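Side-chain contacts in chemotaxis transducer (Pseudomonas aeruginosa, PDB 6GCV), which binds nitrate directly through its PilJ-type ligand-binding domain and so serves as a chemoreceptor that guides the bacterium by nitrate: residues S17-T20 and I21-A24; I55-Y58 and E59-A62; A62-D66 and A67-E71; Q85-K88 and V89-W93; L123-L126 and N127-V130. All coordinates share one frame; numbering follows the deposited sequence. Where two conformers were deposited one is given.

Contact 1. Residues S17-T20 and I21-A24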
loop_
_atom_site.group_PDB
_atom_site.type_symbol
_atom_site.label_atom_id
_atom_site.label_comp_id
_atom_site.label_asym_id
_atom_site.label_seq_id
_atom_site.Cartn_x
_atom_site.Cartn_y
_atom_site.Cartn_z
ATOM N N SER A 17 -16.525 12.030 -2.173
ATOM C CA SER A 17 -16.941 10.763 -1.616
ATOM C C SER A 17 -15.792 10.099 -0.877
ATOM O O SER A 17 -14.633 10.252 -1.286
ATOM C CB SER A 17 -17.400 9.824 -2.723
ATOM O OG SER A 17 -16.308 9.493 -3.546
ATOM N N PRO A 18 -16.108 9.323 0.168
ATOM C CA PRO A 18 -15.059 8.548 0.823
ATOM C C PRO A 18 -14.334 7.640 -0.153
ATOM O O PRO A 18 -13.134 7.414 0.014
ATOM C CB PRO A 18 -15.824 7.723 1.862
ATOM C CG PRO A 18 -17.036 8.528 2.155
ATOM C CD PRO A 18 -17.401 9.234 0.871
ATOM N N GLU A 19 -15.053 7.101 -1.144
ATOM C CA GLU A 19 -14.428 6.214 -2.109
ATOM C C GLU A 19 -13.323 6.933 -2.903
ATOM O O GLU A 19 -12.337 6.314 -3.291
ATOM C CB GLU A 19 -15.476 5.600 -3.022
ATOM C CG GLU A 19 -14.928 4.806 -4.198
ATOM C CD GLU A 19 -14.173 3.553 -3.877
ATOM O OE1 GLU A 19 -13.819 3.270 -2.730
ATOM O OE2 GLU A 19 -13.900 2.827 -4.867
ATOM N N THR A 20 -13.472 8.244 -3.135
ATOM C CA THR A 20 -12.418 8.989 -3.839
ATOM C C THR A 20 -11.091 8.912 -3.057
ATOM O O THR A 20 -10.022 8.647 -3.615
ATOM C CB THR A 20 -12.822 10.457 -4.065
ATOM O OG1 THR A 20 -14.072 10.497 -4.764
ATOM C CG2 THR A 20 -11.792 11.220 -4.828
ATOM N N ILE A 21 -11.182 9.142 -1.749
ATOM C CA ILE A 21 -10.012 9.093 -0.880
ATOM C C ILE A 21 -9.486 7.646 -0.747
ATOM O O ILE A 21 -8.281 7.414 -0.706
ATOM C CB ILE A 21 -10.295 9.744 0.494
ATOM C CG1 ILE A 21 -10.673 11.220 0.343
ATOM C CG2 ILE A 21 -9.109 9.588 1.437
ATOM C CD1 ILE A 21 -9.611 12.082 -0.288
ATOM N N ASN A 22 -10.397 6.682 -0.695
ATOM C CA ASN A 22 -10.010 5.274 -0.663
ATOM C C ASN A 22 -9.184 4.873 -1.878
ATOM O O ASN A 22 -8.135 4.232 -1.754
ATOM C CB ASN A 22 -11.224 4.364 -0.539
ATOM C CG ASN A 22 -10.848 2.914 -0.416
ATOM O OD1 ASN A 22 -9.987 2.574 0.392
ATOM N ND2 ASN A 22 -11.437 2.061 -1.236
ATOM N N VAL A 23 -9.654 5.274 -3.063
ATOM C CA VAL A 23 -8.982 4.932 -4.299
ATOM C C VAL A 23 -7.598 5.586 -4.363
ATOM O O VAL A 23 -6.614 4.941 -4.747
ATOM C CB VAL A 23 -9.879 5.284 -5.496
ATOM C CG1 VAL A 23 -9.127 5.334 -6.798
ATOM C CG2 VAL A 23 -11.033 4.304 -5.582
ATOM N N ALA A 24 -7.523 6.850 -3.964
ATOM C CA ALA A 24 -6.224 7.516 -3.952
ATOM C C ALA A 24 -5.261 6.836 -2.942
ATOM O O ALA A 24 -4.096 6.617 -3.231
ATOM C CB ALA A 24 -6.401 8.997 -3.643
#
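Glu19 and Asn22 join side chains one turn apart in the first turns of helix 18-42. Asn22 ND2 donates to Glu19 OE1 over 3.1 Å; the oxygen lies close to the amide plane of Asn22 and is met on its syn side, 23° out of the carboxylate plane. Glu19 reaches this point by starting anti to its own N (chi1 172°) and then bending at chi2, which brings the carboxylate over Asn22 and Val23 of the next turn. The other end of the amide looks across the dimer: Asn22 OD1 accepts a hydrogen bond from Arg28 NH1 of the second subunit. Before these residues the helix is capped by Ser17 at the N-cap position, where Thr20 N reaches Ser17 OG at 3.1 Å. The same oxygen is bonded to Thr20 OG1 at 2.7 Å and to Asn73 O. Backbone bonds such as Asn22 N to Pro18 O (2.9 Å) continue the helix. In the packing, Val23 CG2 lies 3.3 Å from Glu19 OE2, while Thr20 and Ala24 touch Met133 of helix 112-137. A bound nitrate lies about 6 Å from the side chain of Asn22. Arg72 offers the carboxylate a long, weak ion pair, and an acetate, probably from the crystallisation liquor, lies about 3 Å from the Glu19 side chain. The amide, held at both ends by Glu19 and the neighbouring arginine, therefore has a fixed rotation.

Contact 2. Residues I55-Y58 and E59-A62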
loop_
_atom_site.group_PDB
_atom_site.type_symbol
_atom_site.label_atom_id
_atom_site.label_comp_id
_atom_site.label_asym_id
_atom_site.label_seq_id
_atom_site.Cartn_x
_atom_site.Cartn_y
_atom_site.Cartn_z
ATOM N N ILE A 55 -0.793 -3.595 -11.898
ATOM C CA ILE A 55 -0.516 -2.406 -12.695
ATOM C C ILE A 55 -1.824 -1.864 -13.295
ATOM O O ILE A 55 -2.061 -0.663 -13.266
ATOM C CB ILE A 55 0.528 -2.707 -13.778
ATOM C CG1 ILE A 55 1.888 -2.975 -13.124
ATOM C CG2 ILE A 55 0.602 -1.584 -14.795
ATOM C CD1 ILE A 55 2.950 -3.455 -14.055
ATOM N N ALA A 56 -2.683 -2.747 -13.790
ATOM C CA ALA A 56 -3.962 -2.330 -14.364
ATOM C C ALA A 56 -4.854 -1.675 -13.331
ATOM O O ALA A 56 -5.507 -0.668 -13.617
ATOM C CB ALA A 56 -4.681 -3.495 -15.024
ATOM N N GLN A 57 -4.858 -2.197 -12.102
ATOM C CA GLN A 57 -5.658 -1.545 -11.037
ATOM C C GLN A 57 -5.152 -0.117 -10.789
ATOM O O GLN A 57 -5.953 0.829 -10.624
ATOM C CB GLN A 57 -5.617 -2.357 -9.757
ATOM C CG GLN A 57 -6.347 -3.663 -9.763
ATOM C CD GLN A 57 -7.850 -3.555 -9.685
ATOM O OE1 GLN A 57 -8.464 -2.478 -9.674
ATOM N NE2 GLN A 57 -8.470 -4.715 -9.652
ATOM N N TYR A 58 -3.837 0.040 -10.711
ATOM C CA TYR A 58 -3.254 1.356 -10.501
ATOM C C TYR A 58 -3.655 2.311 -11.630
ATOM O O TYR A 58 -4.055 3.459 -11.403
ATOM C CB TYR A 58 -1.724 1.272 -10.367
ATOM C CG TYR A 58 -1.064 2.630 -10.280
ATOM C CD1 TYR A 58 -0.841 3.394 -11.383
ATOM C CD2 TYR A 58 -0.769 3.192 -9.057
ATOM C CE1 TYR A 58 -0.386 4.689 -11.290
ATOM C CE2 TYR A 58 -0.233 4.471 -8.954
ATOM C CZ TYR A 58 -0.060 5.219 -10.091
ATOM O OH TYR A 58 0.414 6.517 -9.995
ATOM N N GLU A 59 -3.549 1.831 -12.869
ATOM C CA GLU A 59 -3.812 2.717 -14.013
ATOM C C GLU A 59 -5.272 3.024 -14.115
ATOM O O GLU A 59 -5.639 4.129 -14.535
ATOM C CB GLU A 59 -3.270 2.110 -15.284
ATOM C CG GLU A 59 -1.749 2.098 -15.324
ATOM C CD GLU A 59 -1.130 1.915 -16.667
ATOM O OE1 GLU A 59 -1.856 1.779 -17.683
ATOM O OE2 GLU A 59 0.097 2.026 -16.746
ATOM N N ARG A 60 -6.147 2.094 -13.745
ATOM C CA ARG A 60 -7.577 2.333 -13.785
ATOM C C ARG A 60 -7.913 3.435 -12.784
ATOM O O ARG A 60 -8.638 4.391 -13.081
ATOM C CB ARG A 60 -8.306 1.024 -13.433
ATOM C CG ARG A 60 -9.803 1.083 -13.453
ATOM C CD ARG A 60 -10.386 -0.308 -13.392
ATOM N NE ARG A 60 -10.245 -0.969 -12.104
ATOM C CZ ARG A 60 -11.177 -0.942 -11.132
ATOM N NH1 ARG A 60 -12.260 -0.224 -11.243
ATOM N NH2 ARG A 60 -11.031 -1.627 -10.011
ATOM N N SER A 61 -7.352 3.305 -11.575
ATOM C CA SER A 61 -7.579 4.309 -10.561
ATOM C C SER A 61 -7.013 5.658 -10.957
ATOM O O SER A 61 -7.654 6.669 -10.706
ATOM C CB SER A 61 -6.993 3.855 -9.232
ATOM O OG SER A 61 -7.774 2.809 -8.723
ATOM N N ALA A 62 -5.836 5.683 -11.587
ATOM C CA ALA A 62 -5.238 6.950 -11.997
ATOM C C ALA A 62 -6.160 7.681 -12.984
ATOM O O ALA A 62 -6.375 8.880 -12.856
ATOM C CB ALA A 62 -3.853 6.751 -12.573
HETATM O O HOH W 1 -8.124 0.026 -8.727
#
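Gln57 and Arg60 lie alongside each other and meet through one oxygen. Arg60 NH2 donates to Gln57 OE1 over 2.7 Å, on a lone pair of the amide and close to the guanidinium plane, though the two flat groups are turned 63° apart; a second bond from Arg60 NE is weak. The bend of Arg60 at chi3 (71°) brings its head back to the glutamine. Water extends the polar network: one molecule donates to Gln57 OE1 at 2.7 Å and to Gln57 O at 3.0 Å, and accepts from Ser61 OG at 2.8 Å, tying side chain and backbone one turn apart. Ser61 OG is also hydrogen-bonded to Arg72 NH1.

All this belongs to helix 48-67 of a four-helix bundle, whose main-chain bonds, such as Ala62 N to Tyr58 O (2.9 Å), run on underneath. Among charged groups, Glu59 sends OE2 to a salt bridge with Arg97. A bound acetate, probably from the crystallisation liquor, approaches the side chain of Arg60 to about 3 Å. Packing along the helix is slight: Glu59 CG rests 3.5 Å from Ile55 O, and Tyr58 CE1 meets Ala62 CB at 4.2 Å, obliquely to the ring. Tyr58 also packs on Met34 of helix 18-42 and stacks with the ring of Trp93 of helix 80-103.

Contact 3. Residues A62-D66 and A67-E71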
loop_
_atom_site.group_PDB
_atom_site.type_symbol
_atom_site.label_atom_id
_atom_site.label_comp_id
_atom_site.label_asym_id
_atom_site.label_seq_id
_atom_site.Cartn_x
_atom_site.Cartn_y
_atom_site.Cartn_z
ATOM N N ALA A 62 -5.836 5.683 -11.587
ATOM C CA ALA A 62 -5.238 6.950 -11.997
ATOM C C ALA A 62 -6.160 7.681 -12.984
ATOM O O ALA A 62 -6.375 8.880 -12.856
ATOM C CB ALA A 62 -3.853 6.751 -12.573
ATOM N N ALA A 63 -6.720 6.919 -13.928
ATOM C CA ALA A 63 -7.617 7.519 -14.907
ATOM C C ALA A 63 -8.911 7.979 -14.240
ATOM O O ALA A 63 -9.441 9.052 -14.571
ATOM C CB ALA A 63 -7.903 6.537 -16.033
ATOM N N ASP A 64 -9.429 7.207 -13.289
ATOM C CA ASP A 64 -10.610 7.606 -12.557
ATOM C C ASP A 64 -10.396 8.894 -11.772
ATOM O O ASP A 64 -11.308 9.728 -11.678
ATOM C CB ASP A 64 -11.065 6.482 -11.627
ATOM C CG ASP A 64 -11.620 5.262 -12.370
ATOM O OD1 ASP A 64 -12.040 5.404 -13.540
ATOM O OD2 ASP A 64 -11.691 4.173 -11.736
ATOM N N LEU A 65 -9.230 9.040 -11.140
ATOM C CA LEU A 65 -8.925 10.256 -10.386
ATOM C C LEU A 65 -8.756 11.458 -11.319
ATOM O O LEU A 65 -9.099 12.589 -10.947
ATOM C CB LEU A 65 -7.667 10.047 -9.541
ATOM C CG LEU A 65 -7.811 9.058 -8.368
ATOM C CD1 LEU A 65 -6.461 8.644 -7.837
ATOM C CD2 LEU A 65 -8.641 9.673 -7.271
ATOM N N ASP A 66 -8.262 11.220 -12.532
ATOM C CA ASP A 66 -8.058 12.308 -13.481
ATOM C C ASP A 66 -9.368 12.789 -14.101
ATOM O O ASP A 66 -9.535 13.980 -14.351
ATOM C CB ASP A 66 -7.182 11.838 -14.635
ATOM C CG ASP A 66 -5.707 11.728 -14.285
ATOM O OD1 ASP A 66 -5.226 12.290 -13.278
ATOM O OD2 ASP A 66 -4.985 11.077 -15.075
ATOM N N ALA A 67 -10.276 11.859 -14.388
ATOM C CA ALA A 67 -11.497 12.155 -15.145
ATOM C C ALA A 67 -12.794 12.097 -14.363
ATOM O O ALA A 67 -13.819 12.606 -14.819
ATOM C CB ALA A 67 -11.599 11.226 -16.336
ATOM N N GLY A 68 -12.735 11.506 -13.175
ATOM C CA GLY A 68 -13.930 11.126 -12.455
ATOM C C GLY A 68 -14.497 9.851 -13.000
ATOM O O GLY A 68 -14.264 9.497 -14.176
ATOM N N ASN A 69 -15.218 9.130 -12.137
ATOM C CA ASN A 69 -15.882 7.925 -12.552
ATOM C C ASN A 69 -17.140 7.808 -11.731
ATOM O O ASN A 69 -17.092 7.448 -10.544
ATOM C CB ASN A 69 -14.961 6.709 -12.383
ATOM C CG ASN A 69 -15.592 5.430 -12.905
ATOM O OD1 ASN A 69 -16.820 5.224 -12.783
ATOM N ND2 ASN A 69 -14.772 4.597 -13.558
ATOM N N ALA A 70 -18.266 8.149 -12.343
ATOM C CA ALA A 70 -19.520 8.219 -11.604
ATOM C C ALA A 70 -19.956 6.856 -11.089
ATOM O O ALA A 70 -20.414 6.740 -9.938
ATOM C CB ALA A 70 -20.607 8.823 -12.477
ATOM N N GLU A 71 -19.803 5.835 -11.933
ATOM C CA GLU A 71 -20.191 4.472 -11.584
ATOM C C GLU A 71 -19.425 3.987 -10.359
ATOM O O GLU A 71 -19.988 3.321 -9.493
ATOM C CB GLU A 71 -19.940 3.515 -12.772
ATOM C CG GLU A 71 -20.366 2.066 -12.532
ATOM C CD GLU A 71 -19.302 1.200 -11.859
ATOM O OE1 GLU A 71 -18.104 1.556 -11.893
ATOM O OE2 GLU A 71 -19.669 0.146 -11.294
#
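Asp64 and Asn69 run alongside each other in the same direction across the end of helix 48-67. Asn69 ND2 donates a hydrogen bond to Asp64 OD1 over 2.8 Å, nearly straight (171°). Asp64 OD1 lies in the amide plane of Asn69, whereas the nitrogen comes to it from above the carboxylate plane, the two planes being 89° apart. Carbon follows nitrogen, with Asn69 CB 3.4 Å from Asp64 OD1. The asparagine gets there because its CG stands anti to the main-chain N (chi1 -176°), which swings the amide back over the last turn.

Further out, Arg72 fixes both partners: its NH1 makes a salt bridge with Asp64 OD2, and its backbone N donates to Asn69 OD1. Each polar group is thus held at both its polar atoms. The backbone sets the stage, Ala67 N bonding to Ala63 O at 2.9 Å, whereas the following bond, Gly68 N to Asp64 O, is weakened by its bent angle. Gly68 then takes a positive phi, easily borne by a residue without CB, and the chain turns away. A helix C-terminus closed by a glycine of positive phi is a common helix stop, and here the Asp64-Asn69 bond joins the last turn to the loop that follows.

Contact 4. Residues Q85-K88 and V89-W93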
loop_
_atom_site.group_PDB
_atom_site.type_symbol
_atom_site.label_atom_id
_atom_site.label_comp_id
_atom_site.label_asym_id
_atom_site.label_seq_id
_atom_site.Cartn_x
_atom_site.Cartn_y
_atom_site.Cartn_z
ATOM N N GLN A 85 -0.302 17.834 -8.773
ATOM C CA GLN A 85 0.273 16.669 -8.107
ATOM C C GLN A 85 -0.034 15.373 -8.863
ATOM O O GLN A 85 0.840 14.496 -8.937
ATOM C CB GLN A 85 -0.151 16.590 -6.656
ATOM C CG GLN A 85 0.527 15.472 -5.847
ATOM C CD GLN A 85 2.039 15.636 -5.708
ATOM O OE1 GLN A 85 2.594 16.705 -5.963
ATOM N NE2 GLN A 85 2.728 14.550 -5.336
ATOM N N ARG A 86 -1.228 15.244 -9.440
ATOM C CA ARG A 86 -1.519 14.062 -10.280
ATOM C C ARG A 86 -0.558 14.026 -11.457
ATOM O O ARG A 86 -0.094 12.950 -11.828
ATOM C CB ARG A 86 -2.963 14.026 -10.796
ATOM C CG ARG A 86 -3.991 13.784 -9.716
ATOM C CD ARG A 86 -5.361 13.392 -10.300
ATOM N NE ARG A 86 -5.938 14.464 -11.130
ATOM C CZ ARG A 86 -6.783 15.384 -10.704
ATOM N NH1 ARG A 86 -7.228 15.383 -9.453
ATOM N NH2 ARG A 86 -7.207 16.340 -11.541
ATOM N N GLN A 87 -0.247 15.178 -12.053
ATOM C CA GLN A 87 0.689 15.179 -13.177
ATOM C C GLN A 87 2.111 14.850 -12.754
ATOM O O GLN A 87 2.806 14.148 -13.447
ATOM C CB GLN A 87 0.662 16.488 -13.980
ATOM C CG GLN A 87 1.601 16.395 -15.202
ATOM C CD GLN A 87 1.426 15.091 -16.016
ATOM O OE1 GLN A 87 2.395 14.299 -16.263
ATOM N NE2 GLN A 87 0.171 14.821 -16.395
ATOM N N LYS A 88 2.533 15.332 -11.593
ATOM C CA LYS A 88 3.859 15.005 -11.061
ATOM C C LYS A 88 3.963 13.507 -10.816
ATOM O O LYS A 88 4.928 12.885 -11.204
ATOM C CB LYS A 88 4.110 15.783 -9.766
ATOM C CG LYS A 88 5.493 15.612 -9.196
ATOM C CD LYS A 88 5.690 16.423 -7.927
ATOM C CE LYS A 88 7.076 16.189 -7.362
ATOM N NZ LYS A 88 7.317 17.102 -6.241
ATOM N N VAL A 89 2.927 12.947 -10.207
ATOM C CA VAL A 89 2.852 11.498 -9.976
ATOM C C VAL A 89 2.924 10.739 -11.304
ATOM O O VAL A 89 3.645 9.743 -11.432
ATOM C CB VAL A 89 1.581 11.126 -9.189
ATOM C CG1 VAL A 89 1.344 9.621 -9.253
ATOM C CG2 VAL A 89 1.720 11.570 -7.745
ATOM N N ALA A 90 2.186 11.211 -12.295
ATOM C CA ALA A 90 2.146 10.527 -13.589
ATOM C C ALA A 90 3.508 10.449 -14.255
ATOM O O ALA A 90 3.860 9.417 -14.867
ATOM C CB ALA A 90 1.159 11.174 -14.531
ATOM N N GLN A 91 4.313 11.491 -14.137
ATOM C CA GLN A 91 5.641 11.452 -14.760
ATOM C C GLN A 91 6.536 10.436 -14.056
ATOM O O GLN A 91 7.266 9.689 -14.720
ATOM C CB GLN A 91 6.249 12.849 -14.822
ATOM C CG GLN A 91 5.473 13.767 -15.820
ATOM C CD GLN A 91 5.301 13.194 -17.267
ATOM O OE1 GLN A 91 6.293 13.016 -17.983
ATOM N NE2 GLN A 91 4.035 12.940 -17.707
ATOM N N ILE A 92 6.472 10.381 -12.727
ATOM C CA ILE A 92 7.260 9.407 -11.963
ATOM C C ILE A 92 6.762 8.004 -12.281
ATOM O O ILE A 92 7.542 7.075 -12.537
ATOM C CB ILE A 92 7.164 9.673 -10.449
ATOM C CG1 ILE A 92 7.788 11.040 -10.128
ATOM C CG2 ILE A 92 7.810 8.565 -9.612
ATOM C CD1 ILE A 92 7.354 11.555 -8.782
ATOM N N TRP A 93 5.444 7.838 -12.322
ATOM C CA TRP A 93 4.840 6.553 -12.638
ATOM C C TRP A 93 5.333 5.994 -13.971
ATOM O O TRP A 93 5.666 4.818 -14.071
ATOM C CB TRP A 93 3.302 6.674 -12.615
ATOM C CG TRP A 93 2.617 5.525 -13.283
ATOM C CD1 TRP A 93 1.904 5.553 -14.412
ATOM C CD2 TRP A 93 2.656 4.176 -12.871
ATOM N NE1 TRP A 93 1.465 4.293 -14.732
ATOM C CE2 TRP A 93 1.932 3.426 -13.787
ATOM C CE3 TRP A 93 3.205 3.521 -11.769
ATOM C CZ2 TRP A 93 1.769 2.067 -13.657
ATOM C CZ3 TRP A 93 3.037 2.172 -11.667
ATOM C CH2 TRP A 93 2.335 1.462 -12.605
#
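Lys88 O is approached by two N-H groups of the next turn, Ile92 N and Gln91 N, each at 3.3 Å and each making a weak bond. The Ile92 bond is the straighter of the two, and the side chain of Ile92 follows its backbone: CG1 lies 3.6 Å from Lys88 O because it sits beside its own N (chi1 -64°), and CD1 comes in behind it. One turn earlier the pattern is firmer, Val89 N meeting Gln85 O at 2.9 Å and 168°. There Val89 CG2 comes within 3.3 Å of Gln85 O, and the Gln85 side chain, bent at chi2, crosses the valine at about a right angle, bringing Gln85 NE2 4.0 Å from Val89 CG2. The amide's own strongest partner is Glu125 on helix 112-137, which accepts from NE2. On the outer face, Gln87 and Gln91 bring OE1 and NE2 together obliquely, but both residues were modelled in two conformers and the bond is doubtful. Val89 packs inward on Leu126 and Tyr58; Arg86 touches Leu65 and donates from NH1 to Met77 O. The chemistry thus divides helix 80-103 lengthwise: aliphatic groups and one tethered amide turn to the bundle interior, whereas the two modelled conformers of each outer glutamine suggest that these exposed side chains are mobile.

Contact 5. Residues L123-L126 and N127-V130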
loop_
_atom_site.group_PDB
_atom_site.type_symbol
_atom_site.label_atom_id
_atom_site.label_comp_id
_atom_site.label_asym_id
_atom_site.label_seq_id
_atom_site.Cartn_x
_atom_site.Cartn_y
_atom_site.Cartn_z
ATOM N N LEU A 123 5.934 6.342 -3.869
ATOM C CA LEU A 123 5.096 6.202 -2.675
ATOM C C LEU A 123 4.915 7.549 -1.972
ATOM O O LEU A 123 3.784 7.927 -1.611
ATOM C CB LEU A 123 5.719 5.152 -1.742
ATOM C CG LEU A 123 5.044 4.992 -0.399
ATOM C CD1 LEU A 123 3.596 4.599 -0.524
ATOM C CD2 LEU A 123 5.811 3.996 0.438
ATOM N N GLY A 124 6.017 8.276 -1.825
ATOM C CA GLY A 124 5.961 9.590 -1.170
ATOM C C GLY A 124 5.066 10.563 -1.905
ATOM O O GLY A 124 4.321 11.323 -1.291
ATOM N N GLU A 125 5.174 10.573 -3.229
ATOM C CA GLU A 125 4.346 11.486 -4.029
ATOM C C GLU A 125 2.889 11.092 -4.049
ATOM O O GLU A 125 2.019 11.962 -4.090
ATOM C CB GLU A 125 4.895 11.664 -5.430
ATOM C CG GLU A 125 6.314 12.243 -5.415
ATOM C CD GLU A 125 6.425 13.632 -4.806
ATOM O OE1 GLU A 125 5.437 14.384 -4.711
ATOM O OE2 GLU A 125 7.557 14.005 -4.429
ATOM N N LEU A 126 2.614 9.791 -3.970
ATOM C CA LEU A 126 1.242 9.348 -3.831
ATOM C C LEU A 126 0.676 9.733 -2.481
ATOM O O LEU A 126 -0.480 10.102 -2.360
ATOM C CB LEU A 126 1.142 7.834 -4.043
ATOM C CG LEU A 126 1.390 7.369 -5.466
ATOM C CD1 LEU A 126 1.647 5.870 -5.522
ATOM C CD2 LEU A 126 0.254 7.791 -6.385
ATOM N N ASN A 127 1.487 9.603 -1.438
ATOM C CA ASN A 127 1.046 10.051 -0.130
ATOM C C ASN A 127 0.781 11.556 -0.146
ATOM O O ASN A 127 -0.187 12.030 0.460
ATOM C CB ASN A 127 2.082 9.702 0.909
ATOM C CG ASN A 127 1.541 9.833 2.284
ATOM O OD1 ASN A 127 0.472 9.303 2.603
ATOM N ND2 ASN A 127 2.273 10.520 3.111
ATOM N N ASN A 128 1.646 12.323 -0.823
ATOM C CA ASN A 128 1.413 13.758 -0.927
ATOM C C ASN A 128 0.091 14.063 -1.658
ATOM O O ASN A 128 -0.628 14.990 -1.309
ATOM C CB ASN A 128 2.568 14.468 -1.627
ATOM C CG ASN A 128 3.852 14.454 -0.811
ATOM O OD1 ASN A 128 3.825 14.242 0.409
ATOM N ND2 ASN A 128 4.995 14.680 -1.479
ATOM N N LEU A 129 -0.226 13.289 -2.684
ATOM C CA LEU A 129 -1.502 13.439 -3.393
ATOM C C LEU A 129 -2.675 13.218 -2.457
ATOM O O LEU A 129 -3.612 14.037 -2.424
ATOM C CB LEU A 129 -1.576 12.517 -4.613
ATOM C CG LEU A 129 -2.903 12.518 -5.386
ATOM C CD1 LEU A 129 -3.205 13.878 -5.962
ATOM C CD2 LEU A 129 -2.923 11.449 -6.468
ATOM N N VAL A 130 -2.626 12.130 -1.689
ATOM C CA VAL A 130 -3.670 11.855 -0.706
ATOM C C VAL A 130 -3.817 13.025 0.267
ATOM O O VAL A 130 -4.917 13.467 0.565
ATOM C CB VAL A 130 -3.372 10.540 0.082
ATOM C CG1 VAL A 130 -4.317 10.363 1.269
ATOM C CG2 VAL A 130 -3.471 9.357 -0.857
#
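Helix 112-137, the last of the antiparallel four-helix bundle, carries a side-chain bridge one turn long from Glu125 to Asn128. The link is weak: Asn128 ND2 donates to Glu125 OE1 over 3.3 Å, with carboxylate and amide planes 79° apart. Glu125 can reach it because CG lies beside its own N (chi1 -60°) and the chain bends again at chi2. Glu125 OE1, already bound by Gln85, thus gives the asparagine a second, lesser share. Asn128 also hangs over the preceding turn, its CG standing 3.2 Å from Gly124 O, an oxygen already bonded to Asn128 N at 2.9 Å.

In the bundle this polar edge borders helix 80-103, where Glu125 touches Ile92, and OE2 has a long, weak ion pair with Lys88. Leu126 fits between helices, against Gln27 and Ser31 of helix 18-42 as well as Val89, and Leu129 touches Gln85. Val130 N bonds to Leu126 O at 3.0 Å, and Val130 CG2 rests 3.4 Å from the same oxygen. With CG set opposite the main-chain N (chi1 -166°), the amide of Asn127 leads away from the preceding turn, and OD1 takes a hydrogen bond from Arg28 NH1 of the same chain. Leu123 bonds through O to Asn127 N at 2.8 Å and packs its side chain on Met29 of the second subunit.

Taken together, the five contacts sample all four helices of one bundle. Contacts 2 and 3 follow one another on helix 48-67 and share Ala62, the first midway along it, the second at its end. Contacts 4 and 5 lie on adjoining helices, their centres 10 Å apart, whereas contact 1 stands 18 Å from contact 4, centre to centre, without touching it. Every contact is partly buried, but contacts 1 and 5 alone meet the second subunit. Contact 1 has an N-cap, contact 3 a positive-phi glycine. Carboxylate-amide bonds occur in contacts 1, 3 and, weakly, 5; among mid-helix bridges that of contact 2 is firm and that of contact 4 doubtful.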